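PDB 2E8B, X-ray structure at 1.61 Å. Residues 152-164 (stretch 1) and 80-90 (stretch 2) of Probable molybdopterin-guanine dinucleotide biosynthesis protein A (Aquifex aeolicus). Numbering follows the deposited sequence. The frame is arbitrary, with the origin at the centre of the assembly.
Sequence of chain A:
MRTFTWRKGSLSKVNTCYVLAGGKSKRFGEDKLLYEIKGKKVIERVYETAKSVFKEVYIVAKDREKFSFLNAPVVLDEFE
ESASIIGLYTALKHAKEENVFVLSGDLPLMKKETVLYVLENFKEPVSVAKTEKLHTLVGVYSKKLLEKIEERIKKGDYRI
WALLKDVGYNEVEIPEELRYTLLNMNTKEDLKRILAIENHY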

# COMPACT_ATOMS: atom_id res chain seq x y z
N ARG A 152 -10.19 0.65 16.48
CA ARG A 152 -11.20 0.01 15.65
C ARG A 152 -10.93 -1.48 15.45
O ARG A 152 -11.86 -2.29 15.50
CB ARG A 152 -11.29 0.72 14.29
CG ARG A 152 -11.67 2.20 14.39
CD ARG A 152 -12.06 2.77 13.03
NE ARG A 152 -13.37 2.28 12.60
CZ ARG A 152 -14.52 2.78 13.01
NH1 ARG A 152 -14.54 3.80 13.86
NH2 ARG A 152 -15.66 2.27 12.57
N ILE A 153 -9.68 -1.85 15.23
CA ILE A 153 -9.35 -3.27 15.05
C ILE A 153 -9.69 -4.00 16.35
O ILE A 153 -10.29 -5.08 16.34
CB ILE A 153 -7.85 -3.47 14.72
CG1 ILE A 153 -7.53 -2.82 13.37
CG2 ILE A 153 -7.52 -4.96 14.67
CD1 ILE A 153 -6.10 -2.99 12.91
N LYS A 154 -9.32 -3.39 17.47
CA LYS A 154 -9.60 -3.97 18.78
C LYS A 154 -11.11 -4.18 18.94
O LYS A 154 -11.54 -5.19 19.51
CB LYS A 154 -9.06 -3.04 19.88
CG LYS A 154 -9.15 -3.60 21.30
CD LYS A 154 -10.55 -3.49 21.87
CE LYS A 154 -10.95 -2.04 22.08
NZ LYS A 154 -10.02 -1.36 23.03
N LYS A 155 -11.90 -3.24 18.44
CA LYS A 155 -13.35 -3.34 18.54
C LYS A 155 -13.94 -4.25 17.46
O LYS A 155 -15.16 -4.43 17.40
CB LYS A 155 -13.99 -1.96 18.47
CG LYS A 155 -13.71 -1.10 19.70
CD LYS A 155 -14.32 0.29 19.55
CE LYS A 155 -14.05 1.15 20.77
NZ LYS A 155 -14.63 2.51 20.60
N GLY A 156 -13.08 -4.80 16.62
CA GLY A 156 -13.52 -5.72 15.59
C GLY A 156 -13.97 -5.17 14.25
O GLY A 156 -14.40 -5.94 13.39
N ASP A 157 -13.88 -3.86 14.05
CA ASP A 157 -14.28 -3.25 12.79
C ASP A 157 -13.05 -3.14 11.90
O ASP A 157 -12.22 -2.25 12.08
CB ASP A 157 -14.87 -1.86 13.04
CG ASP A 157 -15.57 -1.28 11.81
OD1 ASP A 157 -15.40 -1.82 10.69
OD2 ASP A 157 -16.28 -0.26 11.97
N TYR A 158 -12.94 -4.05 10.94
CA TYR A 158 -11.79 -4.09 10.03
C TYR A 158 -11.99 -3.28 8.76
O TYR A 158 -11.13 -3.28 7.88
CB TYR A 158 -11.49 -5.54 9.64
CG TYR A 158 -10.92 -6.41 10.74
CD1 TYR A 158 -11.00 -6.04 12.08
CD2 TYR A 158 -10.31 -7.62 10.43
CE1 TYR A 158 -10.49 -6.86 13.09
CE2 TYR A 158 -9.80 -8.45 11.42
CZ TYR A 158 -9.90 -8.07 12.75
OH TYR A 158 -9.41 -8.90 13.73
N ARG A 159 -13.12 -2.59 8.64
CA ARG A 159 -13.38 -1.81 7.44
C ARG A 159 -12.51 -0.57 7.35
O ARG A 159 -12.57 0.30 8.22
CB ARG A 159 -14.84 -1.39 7.39
CG ARG A 159 -15.82 -2.54 7.40
CD ARG A 159 -17.24 -2.01 7.53
NE ARG A 159 -17.44 -1.35 8.82
CZ ARG A 159 -18.49 -0.60 9.12
NH1 ARG A 159 -19.44 -0.39 8.21
NH2 ARG A 159 -18.60 -0.06 10.33
N ILE A 160 -11.68 -0.47 6.31
CA ILE A 160 -10.85 0.71 6.15
C ILE A 160 -11.75 1.88 5.74
O ILE A 160 -11.43 3.04 6.01
CB ILE A 160 -9.74 0.49 5.10
CG1 ILE A 160 -8.75 -0.57 5.62
CG2 ILE A 160 -8.98 1.80 4.86
CD1 ILE A 160 -7.64 -0.91 4.64
N TRP A 161 -12.87 1.58 5.10
CA TRP A 161 -13.81 2.64 4.71
C TRP A 161 -14.32 3.32 5.97
O TRP A 161 -14.42 4.54 6.02
CB TRP A 161 -15.01 2.08 3.95
CG TRP A 161 -14.76 1.74 2.51
CD1 TRP A 161 -13.66 2.06 1.76
CD2 TRP A 161 -15.65 1.03 1.64
NE1 TRP A 161 -13.81 1.58 0.48
CE2 TRP A 161 -15.02 0.95 0.37
CE3 TRP A 161 -16.92 0.46 1.80
CZ2 TRP A 161 -15.62 0.32 -0.72
CZ3 TRP A 161 -17.51 -0.17 0.71
CH2 TRP A 161 -16.86 -0.23 -0.54
N ALA A 162 -14.65 2.53 6.98
CA ALA A 162 -15.16 3.07 8.24
C ALA A 162 -14.05 3.84 8.95
O ALA A 162 -14.29 4.89 9.55
CB ALA A 162 -15.68 1.94 9.13
N LEU A 163 -12.84 3.30 8.90
CA LEU A 163 -11.70 3.95 9.52
C LEU A 163 -11.50 5.34 8.91
O LEU A 163 -11.37 6.33 9.63
CB LEU A 163 -10.42 3.13 9.30
CG LEU A 163 -9.11 3.83 9.66
CD1 LEU A 163 -9.00 3.99 11.19
CD2 LEU A 163 -7.93 3.01 9.14
N LEU A 164 -11.49 5.40 7.58
CA LEU A 164 -11.29 6.66 6.88
C LEU A 164 -12.40 7.68 7.14
O LEU A 164 -12.12 8.87 7.24
CB LEU A 164 -11.11 6.40 5.38
CG LEU A 164 -9.80 5.69 5.02
CD1 LEU A 164 -9.72 5.54 3.51
CD2 LEU A 164 -8.61 6.48 5.52
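Stretch 2 (80-90) EESASIIGLYT

From Glu81 to Ala83 stretch 2 is extended; it turns at Ala83, the N-cap, and runs as a helix from Ser84 through Thr90; its first turn lies against the loop that joins the two helices of stretch 1. Ile153, in the last turn of the first helix, points toward stretch 2, its CG1 3.7 Å from Ile85 CD1 and its CD1 3.8 Å from Tyr89 CB. A Schellman motif then closes this helix, with Gly156 at positive phi, where a CB would jam against the preceding carbonyl. Asp157 turns away and serves its own stretch, forming salt bridges with Arg152 and Arg159 that brace the loop from within.

Tyr158 makes the polar link: its OH donates a very short hydrogen bond, 2.4 Å, to Glu81 OE1 at the ring edge, while its CD2 lies 3.6 Å from Ala83 CB. One water accepts from Ile85 N at 2.9 Å and donates to Tyr158 O at 2.7 Å, bridging a first-turn amide to the loop carbonyl.

After Arg159, the second N-cap, the helix beginning at Ile160 makes 53° with that of stretch 2, the axes 11.1 Å apart at closest. Ile160 CD1 reaches Ser84 CB at 3.6 Å, and Leu163 CD2 meets Leu88 CD2 at 3.9 Å. The rule is one central knob, Ile85, touched by both helices and the loop.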

# COMPACT_ATOMS: atom_id res chain seq x y z
N GLU A 80 -2.85 -13.55 12.61
CA GLU A 80 -3.29 -14.72 11.87
C GLU A 80 -4.29 -14.31 10.79
O GLU A 80 -4.24 -14.79 9.66
CB GLU A 80 -3.95 -15.73 12.82
CG GLU A 80 -3.05 -16.24 13.93
CD GLU A 80 -1.90 -17.09 13.41
OE1 GLU A 80 -2.17 -18.09 12.73
OE2 GLU A 80 -0.73 -16.75 13.70
N GLU A 81 -5.20 -13.41 11.15
CA GLU A 81 -6.21 -12.93 10.22
C GLU A 81 -5.59 -12.10 9.10
O GLU A 81 -4.68 -11.30 9.34
CB GLU A 81 -7.25 -12.07 10.93
CG GLU A 81 -8.28 -12.85 11.73
CD GLU A 81 -9.23 -11.93 12.46
OE1 GLU A 81 -8.75 -11.19 13.34
OE2 GLU A 81 -10.44 -11.95 12.16
N SER A 82 -6.10 -12.28 7.89
CA SER A 82 -5.60 -11.54 6.74
C SER A 82 -6.60 -10.44 6.37
O SER A 82 -7.61 -10.70 5.72
CB SER A 82 -5.39 -12.48 5.56
OG SER A 82 -4.94 -11.77 4.42
N ALA A 83 -6.30 -9.22 6.79
CA ALA A 83 -7.16 -8.07 6.50
C ALA A 83 -6.27 -6.89 6.15
O ALA A 83 -5.21 -6.70 6.75
CB ALA A 83 -8.02 -7.75 7.71
N SER A 84 -6.70 -6.09 5.19
CA SER A 84 -5.92 -4.93 4.77
C SER A 84 -5.64 -3.96 5.91
O SER A 84 -4.56 -3.38 5.99
CB SER A 84 -6.63 -4.20 3.63
OG SER A 84 -6.73 -5.04 2.50
N ILE A 85 -6.61 -3.80 6.80
CA ILE A 85 -6.44 -2.87 7.92
C ILE A 85 -5.32 -3.34 8.84
O ILE A 85 -4.67 -2.52 9.49
CB ILE A 85 -7.76 -2.68 8.71
CG1 ILE A 85 -7.63 -1.49 9.66
CG2 ILE A 85 -8.10 -3.94 9.49
CD1 ILE A 85 -8.92 -1.11 10.36
N ILE A 86 -5.08 -4.65 8.89
CA ILE A 86 -4.02 -5.19 9.73
C ILE A 86 -2.66 -4.91 9.08
O ILE A 86 -1.67 -4.70 9.78
CB ILE A 86 -4.22 -6.71 9.95
CG1 ILE A 86 -5.43 -6.92 10.86
CG2 ILE A 86 -2.96 -7.32 10.55
CD1 ILE A 86 -5.75 -8.36 11.18
N GLY A 87 -2.61 -4.90 7.76
CA GLY A 87 -1.36 -4.60 7.08
C GLY A 87 -1.04 -3.13 7.29
O GLY A 87 0.13 -2.74 7.45
N LEU A 88 -2.08 -2.30 7.29
CA LEU A 88 -1.94 -0.87 7.50
C LEU A 88 -1.43 -0.61 8.91
O LEU A 88 -0.52 0.18 9.12
CB LEU A 88 -3.29 -0.18 7.30
CG LEU A 88 -3.34 1.35 7.39
CD1 LEU A 88 -2.44 1.94 6.32
CD2 LEU A 88 -4.77 1.84 7.20
N TYR A 89 -2.02 -1.30 9.88
CA TYR A 89 -1.61 -1.17 11.27
C TYR A 89 -0.13 -1.53 11.40
O TYR A 89 0.65 -0.81 12.02
CB TYR A 89 -2.45 -2.10 12.15
CG TYR A 89 -1.89 -2.32 13.54
CD1 TYR A 89 -1.99 -1.34 14.52
CD2 TYR A 89 -1.25 -3.52 13.87
CE1 TYR A 89 -1.46 -1.53 15.79
CE2 TYR A 89 -0.71 -3.72 15.14
CZ TYR A 89 -0.82 -2.72 16.09
OH TYR A 89 -0.28 -2.91 17.34
N THR A 90 0.25 -2.65 10.79
CA THR A 90 1.63 -3.11 10.84
C THR A 90 2.59 -2.09 10.25
O THR A 90 3.67 -1.86 10.79
CB THR A 90 1.79 -4.45 10.10
OG1 THR A 90 0.94 -5.42 10.71
CG2 THR A 90 3.23 -4.93 10.15
O HOH W 1 -9.38 -4.64 6.36